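Local atomic coordinates of putative mandelate racemase/muconate lactonizing enzyme (PDB entry 3DDM), a protein that is of unknown function but belongs to the enolase superfamily, in which an N-terminal capping domain is joined to a C-terminal TIM-barrel-like domain. Residues Phe20-Val24 / His36-Ala40; Gly55-Cys59 / Asp281-Trp285; His68-Leu72 / Glu109-Gln115; Val76-Leu81 / His95-Thr100; Ala295-Val299 / Val326-Ala330. The protein carries 1 engineered substitution. The contacts are given in a common frame with arbitrary orientation. Residue numbers count along the deposited sequence, not the author numbering.

Contact 1 (Phe20-Val24 / His36-Ala40); sequences FRYPV and HDRPA
Antiparallel pairing at the loop end of a beta hairpin is the principle here: the segments 20-23 and 37-40 of strands 14-23 and 37-46, in the three-stranded N-terminal sheet, run at 164° to one another, their axes approaching to 4.5 Å, and the connection 25-35 is not modelled. The ladder starts loosely at His36, whose O takes a weak hydrogen bond from Val24 N at 3.3 Å while Val24 CG1 lies 3.0 Å from the same His36 O. Asp37 forms a non-hydrogen-bonded pair with Pro23 (CA-CA 4.3 Å), and its p rotamer brings OD2 2.9 Å from Arg21 NE in an almost linear salt bridge. Arg21 meets a second acid, Glu67, through NH1. Arg38 and Tyr22 form a hydrogen-bonded pair, with Arg38 N to Tyr22 O and Tyr22 N to Arg38 O both 2.9 Å. The Arg38 side chain leads away to a salt bridge with Asp338 of a barrel strand, so this middle strand is also tied to the barrel domain. Pro39 faces Arg21 as a non-hydrogen-bonded pair, where the missing N-H costs this ladder nothing, and Pro39 CB covers one face of the guanidinium, 3.8 Å from Arg21 NH2. Ala40 closes the register with Phe20, on the face shared with Tyr22 and Arg38: Phe20 N donates to Ala40 O at 2.9 Å, Ala40 N returns a weak bond to Phe20 O at 2.9 Å, and Phe20 CB lies 4.4 Å from Ala40 CB.

Contact 2 (Gly55-Cys59 / Asp281-Trp285); sequences GEVWC and DLAKW
Segments more than two hundred residues apart, one from each domain, can meet round one aromatic side chain, and Trp58 illustrates it. It comes one residue after the extended Gly55 and Glu56 of strand 52-56, at phi/psi -48/137°, and has more surface covered than any other residue of the two segments. Opposite it, residues 282-284 of the barrel domain take helical backbone angles without regular helical bonding. Their tight turn is set by Asp281: its OD1 accepts from Ala283 N at 3.1 Å, an Asx turn, and its O receives Lys284 N at 2.7 Å. Ala283 makes the backbone link, Trp58 N to Ala283 O at 3.2 Å, while Trp58 CB and Ala283 CB lie 4.4 Å apart. Lys284 supplies the third large share. With Trp58 at chi1 t and chi2 86°, and the lysine extended beyond an off-rotamer chi1 of -126°, the aliphatic chain lies over the indole face: Lys284 CG is 3.4 Å from Trp58 CG, CE stands 3.5 Å above the six-membered ring centroid (CH-pi), and NZ is 4.4 Å from that centroid (cation-pi). The ammonium also has a salt bridge to Glu258 and a hydrogen bond to Gln106 O of the second subunit. Around this interdomain joint, Gln115 of helix 110-131 touches both Trp58 and Lys284, Glu56 bonds to the Gly315 and Ala312 backbones, and Leu282 packs on helices 287-300 and 313-325.

Contact 3 (His68-Leu72 / Glu109-Gln115); sequences HRARL and EPGPLAQ
Buried polar groups between packed helices must find partners, and this crossing of two helices in the N-terminal domain, at the subunit interface, shows how they do. The axes of segments 68-72 and 110-115, on helices 65-81 and 110-131, approach to 9.4 Å at a signed crossing angle of -61°, with Arg69 nearest Pro112 (CA-CA 5.9 Å) and Leu72 nearest Leu113 (7.1 Å). Glu109 is the N-cap residue of the second helix. Its OE1 accepts from His68 NE2 at 2.6 Å with a nearly straight hydrogen bond; His68 is in the t rotamer, and its ring stacks on His68 of the second subunit. The other carboxylate oxygen, Glu109 OE2, forms an intersubunit salt bridge with Arg69 of the second subunit; reciprocally, Arg69 NH2 pairs with Glu109 OE2 of the second subunit. Within the chain, both Arg69 NE (2.8 Å) and Arg69 NH2 (2.7 Å) donate to Gln115 OE1, and Arg69 NH1 to Gly65 O. Gln115 NE2 bonds weakly to Thr107 O of the second subunit. Between these polar pairs, Pro112 lies over one face of the Arg69 guanidinium, and Leu72, in the mt rotamer, fills the apolar gap, its CD1 lying 3.5 Å from Pro112 CB and 4.3 Å from Leu113 CD2.

Contact 4 (Val76-Leu81 / His95-Thr100); sequences VLAPLL and HLEART
Two helical segments of the N-terminal domain, on the consecutive helices 65-81 and 89-98, come together here with Leu77 and Leu96 as their closest CA pair, 6.9 Å apart. The first, 76-81, is kinked at Pro79, which has no N-H to bond to the preceding turn. The second is helical over 95-98, and Thr100 then stands at the N-cap of helix 101-107. No hydrogen bond crosses, and the helices pack largely through leucines. Leu80 (mt) has the most surface covered: its CB lies 3.6 Å from Leu96 CD2, its CD1 3.9 Å from Thr100 CG2, and its CD2 3.6 Å from Arg99 NH2, over one face of the guanidinium. Leu96, also mt, reaches Leu81 as well, CD1 to CD1 at 3.8 Å. Leu77 extends this apolar layer to Ala116, Ile117 and Leu120 of helix 110-131. Thr100, at chi1 64°, presents its methyl to the leucines, and its OG1 makes no cap but donates to Leu96 O at 2.8 Å.

Contact 5 (Ala295-Val299 / Val326-Ala330); sequences ARAVV and VPGLA
In this beta/alpha barrel the loop leaving helix 313-325 leans on the preceding outer helix, 287-300. One side is a regular turn of that helix, with Val299 N bonded to Ala295 O at 3.1 Å; the other is the irregular link that runs on to strand 334-338. The nearest CA pairs are Arg296 with Val326 (6.2 Å) and Val299 with Gly328 (5.7 Å). No hydrogen bond joins them, so side-chain conformation sets the fit. Val326, the first residue to leave the helix (phi/psi -127/69°), is in the t rotamer, with CG1 3.6 Å from Ala295 O and CG2 4.2 Å from Ala295 CB. Its CG2 also meets Arg296 CG at 3.9 Å, low on an arginine stem that is extended after an m chi1. Val299, likewise t, spreads its methyls along the loop: CG2 lies 3.7 Å from Val326 CG1, and CG1 3.8 Å from Gly328 CA. Gly328 has phi/psi 114/153°, a backbone conformation in which any side chain would collide with the carbonyl oxygen of Pro327. Ala295 and Val299 also touch Tyr305 on strand 304-309. Leu329, in the mt rotamer, completes the cover with its CG only 3.3 Å from Val299 CG1.

In the fold
Contact 2, its centre about 7 Å from the chain centre, joins the two domains and touches three of the other contacts. Contact 1 reaches it through Pro39 and Ala40, which pack on Cys59, since strands 37-46 and 52-56 are sheet neighbours. Contact 3 is closest, its centre about 10 Å away, with Gln115 against Val57, Trp58 and Lys284. Contacts 3 and 4 share helix 65-81, with centres about 12 Å apart, and Glu97 of contact 4 meets Trp285. Contact 5 stands apart within the barrel, its centre about 20 Å from that of contact 2 and about 30 Å from that of contact 4. Active sites in this superfamily generally lie between capping domain and barrel, so contacts 1 and 2 are probably nearest that region.

Contact 1 (Phe20-Val24 / His36-Ala40)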
# COMPACT_ATOMS: atom_id res chain seq x y z
N PHE A 20 12.86 -15.46 -4.64
CA PHE A 20 14.30 -15.68 -4.64
C PHE A 20 14.98 -14.50 -4.00
O PHE A 20 14.54 -13.36 -4.16
CB PHE A 20 14.83 -15.85 -6.06
CG PHE A 20 14.31 -17.05 -6.75
CD1 PHE A 20 13.17 -16.98 -7.55
CD2 PHE A 20 14.92 -18.29 -6.57
CE1 PHE A 20 12.65 -18.12 -8.15
CE2 PHE A 20 14.41 -19.43 -7.17
CZ PHE A 20 13.26 -19.34 -7.97
N ARG A 21 16.04 -14.77 -3.25
CA ARG A 21 16.78 -13.71 -2.60
C ARG A 21 18.25 -14.06 -2.74
O ARG A 21 18.74 -14.98 -2.09
CB ARG A 21 16.39 -13.58 -1.12
CG ARG A 21 14.88 -13.56 -0.90
CD ARG A 21 14.49 -12.96 0.45
NE ARG A 21 14.74 -11.53 0.45
CZ ARG A 21 13.81 -10.60 0.66
NH1 ARG A 21 12.55 -10.93 0.90
NH2 ARG A 21 14.15 -9.32 0.60
N TYR A 22 18.93 -13.35 -3.62
CA TYR A 22 20.34 -13.57 -3.86
C TYR A 22 21.15 -12.72 -2.89
O TYR A 22 21.09 -11.49 -2.94
CB TYR A 22 20.72 -13.18 -5.28
CG TYR A 22 22.12 -13.62 -5.61
CD1 TYR A 22 22.38 -14.92 -6.04
CD2 TYR A 22 23.20 -12.74 -5.45
CE1 TYR A 22 23.67 -15.35 -6.29
CE2 TYR A 22 24.50 -13.16 -5.70
CZ TYR A 22 24.73 -14.46 -6.12
OH TYR A 22 26.01 -14.87 -6.39
N PRO A 23 21.91 -13.37 -1.99
CA PRO A 23 22.72 -12.64 -1.01
C PRO A 23 23.92 -11.96 -1.66
O PRO A 23 24.69 -12.59 -2.38
CB PRO A 23 23.12 -13.73 -0.01
CG PRO A 23 23.23 -14.94 -0.87
CD PRO A 23 22.02 -14.83 -1.79
N VAL A 24 24.06 -10.67 -1.40
CA VAL A 24 25.15 -9.88 -1.96
C VAL A 24 26.22 -9.61 -0.91
O VAL A 24 27.41 -9.81 -1.16
CB VAL A 24 24.61 -8.55 -2.51
CG1 VAL A 24 23.92 -7.80 -1.40
CG2 VAL A 24 25.74 -7.72 -3.09
N HIS A 36 21.38 -5.62 1.03
CA HIS A 36 21.66 -6.85 1.78
C HIS A 36 21.55 -8.05 0.85
O HIS A 36 22.36 -8.98 0.91
CB HIS A 36 20.66 -7.01 2.92
CG HIS A 36 20.48 -5.78 3.75
ND1 HIS A 36 20.09 -4.57 3.21
CD2 HIS A 36 20.60 -5.57 5.08
CE1 HIS A 36 19.99 -3.67 4.18
NE2 HIS A 36 20.29 -4.25 5.32
N ASP A 37 20.53 -8.04 0.00
CA ASP A 37 20.29 -9.10 -0.97
C ASP A 37 19.30 -8.62 -2.03
O ASP A 37 18.45 -7.78 -1.76
CB ASP A 37 19.74 -10.35 -0.27
CG ASP A 37 18.43 -10.09 0.44
OD1 ASP A 37 18.44 -9.39 1.47
OD2 ASP A 37 17.38 -10.57 -0.06
N ARG A 38 19.44 -9.16 -3.23
CA ARG A 38 18.57 -8.81 -4.35
C ARG A 38 17.40 -9.78 -4.36
O ARG A 38 17.59 -10.98 -4.51
CB ARG A 38 19.36 -8.91 -5.66
CG ARG A 38 20.70 -8.19 -5.61
CD ARG A 38 20.76 -6.99 -6.55
NE ARG A 38 19.74 -6.00 -6.23
CZ ARG A 38 19.25 -5.13 -7.10
NH1 ARG A 38 19.68 -5.12 -8.36
NH2 ARG A 38 18.31 -4.26 -6.72
N PRO A 39 16.17 -9.27 -4.19
CA PRO A 39 14.97 -10.12 -4.18
C PRO A 39 14.33 -10.25 -5.55
O PRO A 39 14.65 -9.51 -6.47
CB PRO A 39 14.07 -9.39 -3.20
CG PRO A 39 14.32 -7.96 -3.58
CD PRO A 39 15.84 -7.90 -3.79
N ALA A 40 13.41 -11.19 -5.68
CA ALA A 40 12.70 -11.40 -6.94
C ALA A 40 11.48 -12.29 -6.75
O ALA A 40 11.47 -13.18 -5.89
CB ALA A 40 13.63 -12.01 -7.96

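Contact 2 (Gly55-Cys59 / Asp281-Trp285)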
# COMPACT_ATOMS: atom_id res chain seq x y z
N GLY A 55 6.12 -14.50 -15.74
CA GLY A 55 6.13 -13.07 -15.47
C GLY A 55 6.92 -12.74 -14.22
O GLY A 55 7.42 -13.63 -13.52
N GLU A 56 7.05 -11.44 -13.93
CA GLU A 56 7.78 -10.98 -12.76
C GLU A 56 6.96 -9.91 -12.03
O GLU A 56 6.30 -9.09 -12.66
CB GLU A 56 9.14 -10.40 -13.15
CG GLU A 56 10.06 -10.18 -11.95
CD GLU A 56 11.51 -9.86 -12.32
OE1 GLU A 56 12.05 -10.48 -13.27
OE2 GLU A 56 12.11 -9.00 -11.64
N VAL A 57 7.00 -9.93 -10.71
CA VAL A 57 6.28 -8.93 -9.94
C VAL A 57 7.31 -8.04 -9.27
O VAL A 57 8.12 -8.51 -8.48
CB VAL A 57 5.39 -9.56 -8.85
CG1 VAL A 57 4.72 -8.46 -8.04
CG2 VAL A 57 4.35 -10.46 -9.48
N TRP A 58 7.27 -6.75 -9.60
CA TRP A 58 8.19 -5.78 -9.03
C TRP A 58 8.24 -5.95 -7.51
O TRP A 58 7.19 -6.14 -6.86
CB TRP A 58 7.73 -4.36 -9.35
CG TRP A 58 8.67 -3.30 -8.86
CD1 TRP A 58 9.77 -2.82 -9.51
CD2 TRP A 58 8.62 -2.63 -7.59
NE1 TRP A 58 10.41 -1.89 -8.73
CE2 TRP A 58 9.73 -1.75 -7.55
CE3 TRP A 58 7.75 -2.68 -6.49
CZ2 TRP A 58 9.99 -0.92 -6.44
CZ3 TRP A 58 8.01 -1.87 -5.40
CH2 TRP A 58 9.12 -1.00 -5.38
N CYS A 59 9.43 -5.90 -6.93
CA CYS A 59 9.53 -6.05 -5.49
C CYS A 59 10.83 -5.54 -4.90
O CYS A 59 11.30 -6.07 -3.89
CB CYS A 59 9.34 -7.53 -5.11
SG CYS A 59 10.76 -8.59 -5.49
N ASP A 281 6.76 1.39 -15.48
CA ASP A 281 7.42 0.13 -15.12
C ASP A 281 6.38 -0.98 -15.29
O ASP A 281 5.59 -1.25 -14.39
CB ASP A 281 7.90 0.17 -13.67
CG ASP A 281 8.82 -0.97 -13.33
OD1 ASP A 281 8.60 -2.08 -13.84
OD2 ASP A 281 9.77 -0.75 -12.54
N LEU A 282 6.40 -1.64 -16.45
CA LEU A 282 5.41 -2.67 -16.73
C LEU A 282 5.30 -3.78 -15.69
O LEU A 282 4.27 -4.45 -15.62
CB LEU A 282 5.61 -3.22 -18.15
CG LEU A 282 6.10 -4.65 -18.37
CD1 LEU A 282 6.00 -4.97 -19.84
CD2 LEU A 282 7.52 -4.78 -17.89
N ALA A 283 6.33 -3.96 -14.87
CA ALA A 283 6.27 -4.99 -13.81
C ALA A 283 5.70 -4.40 -12.51
O ALA A 283 5.36 -5.13 -11.57
CB ALA A 283 7.65 -5.57 -13.56
N LYS A 284 5.60 -3.08 -12.46
CA LYS A 284 5.06 -2.40 -11.29
C LYS A 284 3.57 -2.17 -11.49
O LYS A 284 2.78 -2.36 -10.56
CB LYS A 284 5.78 -1.07 -11.09
CG LYS A 284 6.38 -0.89 -9.70
CD LYS A 284 7.14 0.42 -9.59
CE LYS A 284 7.35 0.81 -8.15
NZ LYS A 284 7.82 2.21 -8.01
N TRP A 285 3.19 -1.76 -12.70
CA TRP A 285 1.78 -1.52 -13.01
C TRP A 285 1.32 -1.84 -14.44
O TRP A 285 2.05 -1.66 -15.42
CB TRP A 285 1.38 -0.07 -12.70
CG TRP A 285 -0.04 0.19 -13.10
CD1 TRP A 285 -1.17 -0.13 -12.39
CD2 TRP A 285 -0.50 0.66 -14.38
NE1 TRP A 285 -2.30 0.11 -13.15
CE2 TRP A 285 -1.91 0.59 -14.38
CE3 TRP A 285 0.15 1.13 -15.54
CZ2 TRP A 285 -2.69 0.97 -15.48
CZ3 TRP A 285 -0.62 1.51 -16.64
CH2 TRP A 285 -2.03 1.43 -16.60

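Contact 3 (His68-Leu72 / Glu109-Gln115)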
# COMPACT_ATOMS: atom_id res chain seq x y z
N HIS A 68 5.31 -11.10 0.73
CA HIS A 68 3.94 -10.62 0.77
C HIS A 68 3.33 -10.60 -0.63
O HIS A 68 2.17 -10.99 -0.83
CB HIS A 68 3.90 -9.21 1.37
CG HIS A 68 2.52 -8.65 1.47
ND1 HIS A 68 1.52 -9.26 2.20
CD2 HIS A 68 1.96 -7.54 0.92
CE1 HIS A 68 0.41 -8.56 2.08
NE2 HIS A 68 0.65 -7.51 1.31
N ARG A 69 4.11 -10.15 -1.61
CA ARG A 69 3.64 -10.05 -2.97
C ARG A 69 3.37 -11.42 -3.58
O ARG A 69 2.39 -11.59 -4.30
CB ARG A 69 4.65 -9.26 -3.79
CG ARG A 69 4.64 -7.79 -3.41
CD ARG A 69 5.86 -7.04 -3.92
NE ARG A 69 5.65 -5.60 -3.83
CZ ARG A 69 5.45 -4.94 -2.69
NH1 ARG A 69 5.44 -5.59 -1.53
NH2 ARG A 69 5.23 -3.63 -2.72
N ALA A 70 4.22 -12.39 -3.28
CA ALA A 70 4.02 -13.74 -3.78
C ALA A 70 2.77 -14.30 -3.13
O ALA A 70 1.97 -14.97 -3.78
CB ALA A 70 5.23 -14.60 -3.47
N ARG A 71 2.57 -14.00 -1.84
CA ARG A 71 1.37 -14.47 -1.14
C ARG A 71 0.13 -13.88 -1.79
O ARG A 71 -0.85 -14.59 -2.01
CB ARG A 71 1.40 -14.09 0.34
CG ARG A 71 2.33 -14.92 1.20
CD ARG A 71 1.99 -16.41 1.13
NE ARG A 71 0.85 -16.83 1.96
CZ ARG A 71 0.23 -18.00 1.85
NH1 ARG A 71 0.62 -18.90 0.94
NH2 ARG A 71 -0.78 -18.29 2.66
N LEU A 72 0.17 -12.59 -2.10
CA LEU A 72 -0.97 -11.93 -2.73
C LEU A 72 -1.36 -12.65 -4.02
O LEU A 72 -2.55 -12.86 -4.28
CB LEU A 72 -0.66 -10.47 -3.05
CG LEU A 72 -0.76 -9.48 -1.89
CD1 LEU A 72 -0.47 -8.08 -2.39
CD2 LEU A 72 -2.14 -9.55 -1.27
N GLU A 109 -3.12 -1.01 0.09
CA GLU A 109 -2.09 -1.71 -0.67
C GLU A 109 -2.32 -1.59 -2.18
O GLU A 109 -2.35 -2.58 -2.90
CB GLU A 109 -2.05 -3.19 -0.26
CG GLU A 109 -1.55 -3.41 1.16
CD GLU A 109 -1.33 -4.88 1.51
OE1 GLU A 109 -1.01 -5.67 0.59
OE2 GLU A 109 -1.44 -5.24 2.71
N PRO A 110 -2.47 -0.36 -2.69
CA PRO A 110 -2.69 -0.23 -4.13
C PRO A 110 -1.44 -0.68 -4.89
O PRO A 110 -1.52 -1.13 -6.03
CB PRO A 110 -2.96 1.26 -4.31
CG PRO A 110 -2.10 1.87 -3.24
CD PRO A 110 -2.35 0.97 -2.06
N GLY A 111 -0.29 -0.55 -4.22
CA GLY A 111 0.99 -0.94 -4.80
C GLY A 111 1.21 -2.44 -4.90
O GLY A 111 1.34 -2.97 -6.00
N PRO A 112 1.27 -3.15 -3.76
CA PRO A 112 1.47 -4.60 -3.79
C PRO A 112 0.52 -5.29 -4.77
O PRO A 112 0.93 -6.13 -5.57
CB PRO A 112 1.21 -5.01 -2.35
CG PRO A 112 1.73 -3.83 -1.59
CD PRO A 112 1.19 -2.66 -2.37
N LEU A 113 -0.76 -4.92 -4.70
CA LEU A 113 -1.76 -5.50 -5.59
C LEU A 113 -1.51 -5.17 -7.06
O LEU A 113 -1.59 -6.04 -7.91
CB LEU A 113 -3.15 -5.02 -5.18
CG LEU A 113 -3.75 -5.65 -3.93
CD1 LEU A 113 -4.89 -4.76 -3.43
CD2 LEU A 113 -4.24 -7.06 -4.23
N ALA A 114 -1.20 -3.91 -7.36
CA ALA A 114 -0.95 -3.54 -8.75
C ALA A 114 0.24 -4.33 -9.30
O ALA A 114 0.21 -4.84 -10.43
CB ALA A 114 -0.66 -2.06 -8.86
N GLN A 115 1.27 -4.43 -8.47
CA GLN A 115 2.49 -5.13 -8.82
C GLN A 115 2.23 -6.61 -9.08
O GLN A 115 2.66 -7.18 -10.10
CB GLN A 115 3.51 -4.94 -7.69
CG GLN A 115 4.20 -3.57 -7.73
CD GLN A 115 4.31 -2.89 -6.36
OE1 GLN A 115 4.70 -3.51 -5.37
NE2 GLN A 115 3.98 -1.61 -6.31

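Contact 4 (Val76-Leu81 / His95-Thr100)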
# COMPACT_ATOMS: atom_id res chain seq x y z
N VAL A 76 -4.84 -14.31 -3.29
CA VAL A 76 -5.88 -13.38 -3.71
C VAL A 76 -6.16 -13.31 -5.21
O VAL A 76 -7.31 -13.39 -5.63
CB VAL A 76 -5.56 -11.96 -3.20
CG1 VAL A 76 -6.45 -10.92 -3.88
CG2 VAL A 76 -5.73 -11.91 -1.70
N LEU A 77 -5.11 -13.17 -6.01
CA LEU A 77 -5.28 -13.08 -7.45
C LEU A 77 -5.48 -14.43 -8.13
O LEU A 77 -6.22 -14.52 -9.10
CB LEU A 77 -4.08 -12.37 -8.06
CG LEU A 77 -3.75 -11.00 -7.48
CD1 LEU A 77 -2.36 -10.61 -7.94
CD2 LEU A 77 -4.77 -9.97 -7.91
N ALA A 78 -4.80 -15.47 -7.65
CA ALA A 78 -4.91 -16.80 -8.26
C ALA A 78 -6.35 -17.28 -8.34
O ALA A 78 -6.82 -17.67 -9.42
CB ALA A 78 -4.05 -17.80 -7.49
N PRO A 79 -7.09 -17.27 -7.21
CA PRO A 79 -8.49 -17.71 -7.17
C PRO A 79 -9.36 -16.95 -8.16
O PRO A 79 -10.19 -17.55 -8.86
CB PRO A 79 -8.90 -17.44 -5.73
CG PRO A 79 -7.61 -17.64 -4.98
CD PRO A 79 -6.61 -16.93 -5.86
N LEU A 80 -9.20 -15.64 -8.23
CA LEU A 80 -9.98 -14.85 -9.17
C LEU A 80 -9.68 -15.36 -10.58
O LEU A 80 -10.58 -15.68 -11.36
CB LEU A 80 -9.60 -13.37 -9.08
CG LEU A 80 -10.04 -12.59 -7.84
CD1 LEU A 80 -9.52 -11.18 -7.93
CD2 LEU A 80 -11.56 -12.59 -7.75
N LEU A 81 -8.39 -15.44 -10.88
CA LEU A 81 -7.90 -15.88 -12.17
C LEU A 81 -8.35 -17.29 -12.61
O LEU A 81 -8.73 -17.48 -13.77
CB LEU A 81 -6.38 -15.80 -12.15
CG LEU A 81 -5.62 -15.29 -13.37
CD1 LEU A 81 -6.21 -13.95 -13.85
CD2 LEU A 81 -4.14 -15.15 -12.99
N HIS A 95 -10.36 -7.49 -15.06
CA HIS A 95 -11.15 -8.21 -14.08
C HIS A 95 -10.45 -8.15 -12.72
O HIS A 95 -11.09 -7.90 -11.70
CB HIS A 95 -11.36 -9.66 -14.51
CG HIS A 95 -12.19 -10.46 -13.56
ND1 HIS A 95 -11.69 -11.53 -12.84
CD2 HIS A 95 -13.50 -10.35 -13.21
CE1 HIS A 95 -12.65 -12.04 -12.09
NE2 HIS A 95 -13.75 -11.35 -12.29
N LEU A 96 -9.14 -8.37 -12.72
CA LEU A 96 -8.36 -8.36 -11.49
C LEU A 96 -8.34 -7.02 -10.80
O LEU A 96 -8.38 -6.96 -9.56
CB LEU A 96 -6.93 -8.84 -11.75
CG LEU A 96 -6.82 -10.33 -12.09
CD1 LEU A 96 -5.36 -10.72 -12.09
CD2 LEU A 96 -7.60 -11.16 -11.09
N GLU A 97 -8.27 -5.94 -11.57
CA GLU A 97 -8.28 -4.61 -10.97
C GLU A 97 -9.63 -4.37 -10.30
O GLU A 97 -9.69 -4.04 -9.11
CB GLU A 97 -8.02 -3.52 -12.02
CG GLU A 97 -6.59 -3.42 -12.50
CD GLU A 97 -6.26 -2.06 -13.13
OE1 GLU A 97 -6.92 -1.67 -14.11
OE2 GLU A 97 -5.32 -1.38 -12.63
N ALA A 98 -10.70 -4.57 -11.06
CA ALA A 98 -12.05 -4.36 -10.56
C ALA A 98 -12.39 -5.21 -9.34
O ALA A 98 -13.02 -4.72 -8.40
CB ALA A 98 -13.07 -4.64 -11.67
N ARG A 99 -11.96 -6.46 -9.35
CA ARG A 99 -12.25 -7.36 -8.25
C ARG A 99 -11.35 -7.17 -7.03
O ARG A 99 -11.50 -7.89 -6.04
CB ARG A 99 -12.18 -8.82 -8.73
CG ARG A 99 -13.25 -9.20 -9.76
CD ARG A 99 -14.64 -9.23 -9.13
NE ARG A 99 -14.71 -10.25 -8.09
CZ ARG A 99 -15.15 -11.50 -8.28
NH1 ARG A 99 -15.58 -11.87 -9.49
NH2 ARG A 99 -15.13 -12.37 -7.27
N THR A 100 -10.41 -6.23 -7.09
CA THR A 100 -9.53 -5.99 -5.93
C THR A 100 -9.52 -4.52 -5.55
O THR A 100 -8.82 -4.12 -4.62
CB THR A 100 -8.05 -6.42 -6.20
OG1 THR A 100 -7.48 -5.63 -7.25
CG2 THR A 100 -7.99 -7.88 -6.55

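Contact 5 (Ala295-Val299 / Val326-Ala330)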
# COMPACT_ATOMS: atom_id res chain seq x y z
N ALA A 295 2.26 3.62 -23.52
CA ALA A 295 3.54 3.83 -24.18
C ALA A 295 3.30 4.31 -25.62
O ALA A 295 4.01 5.20 -26.12
CB ALA A 295 4.37 2.55 -24.19
N ARG A 296 2.30 3.73 -26.28
CA ARG A 296 2.00 4.14 -27.64
C ARG A 296 1.51 5.58 -27.59
O ARG A 296 1.93 6.41 -28.40
CB ARG A 296 0.94 3.22 -28.26
CG ARG A 296 1.55 1.95 -28.84
CD ARG A 296 0.52 1.05 -29.49
NE ARG A 296 1.19 -0.10 -30.10
CZ ARG A 296 0.57 -1.18 -30.58
NH1 ARG A 296 -0.75 -1.27 -30.53
NH2 ARG A 296 1.29 -2.17 -31.10
N ALA A 297 0.65 5.87 -26.63
CA ALA A 297 0.10 7.20 -26.45
C ALA A 297 1.22 8.22 -26.24
O ALA A 297 1.20 9.31 -26.82
CB ALA A 297 -0.85 7.23 -25.27
N VAL A 298 2.20 7.87 -25.42
CA VAL A 298 3.32 8.77 -25.14
C VAL A 298 4.11 9.09 -26.41
O VAL A 298 4.42 10.26 -26.67
CB VAL A 298 4.29 8.15 -24.09
CG1 VAL A 298 5.62 8.91 -24.08
CG2 VAL A 298 3.65 8.19 -22.70
N VAL A 299 4.43 8.07 -27.19
CA VAL A 299 5.20 8.27 -28.41
C VAL A 299 4.41 9.06 -29.46
O VAL A 299 4.96 9.92 -30.14
CB VAL A 299 5.67 6.93 -29.00
CG1 VAL A 299 6.22 7.13 -30.40
CG2 VAL A 299 6.73 6.32 -28.10
N VAL A 326 7.21 -0.59 -29.23
CA VAL A 326 6.94 0.85 -29.27
C VAL A 326 8.29 1.56 -29.35
O VAL A 326 8.72 2.25 -28.42
CB VAL A 326 6.20 1.33 -28.00
CG1 VAL A 326 5.80 2.79 -28.16
CG2 VAL A 326 4.98 0.46 -27.76
N PRO A 327 8.95 1.42 -30.51
CA PRO A 327 10.26 1.97 -30.88
C PRO A 327 10.51 3.45 -30.63
O PRO A 327 11.58 3.84 -30.15
CB PRO A 327 10.36 1.62 -32.37
CG PRO A 327 8.94 1.70 -32.81
CD PRO A 327 8.23 0.96 -31.71
N GLY A 328 9.53 4.28 -30.97
CA GLY A 328 9.71 5.71 -30.80
C GLY A 328 9.75 6.37 -32.16
O GLY A 328 10.11 5.74 -33.15
N LEU A 329 9.35 7.64 -32.21
CA LEU A 329 9.32 8.38 -33.46
C LEU A 329 10.22 9.59 -33.31
O LEU A 329 11.23 9.73 -34.01
CB LEU A 329 7.88 8.83 -33.75
CG LEU A 329 6.80 7.75 -33.57
CD1 LEU A 329 5.42 8.38 -33.72
CD2 LEU A 329 7.00 6.60 -34.57
N ALA A 330 9.86 10.47 -32.38
CA ALA A 330 10.65 11.66 -32.12
C ALA A 330 12.08 11.24 -31.77
O ALA A 330 13.00 11.41 -32.59
CB ALA A 330 10.03 12.45 -30.97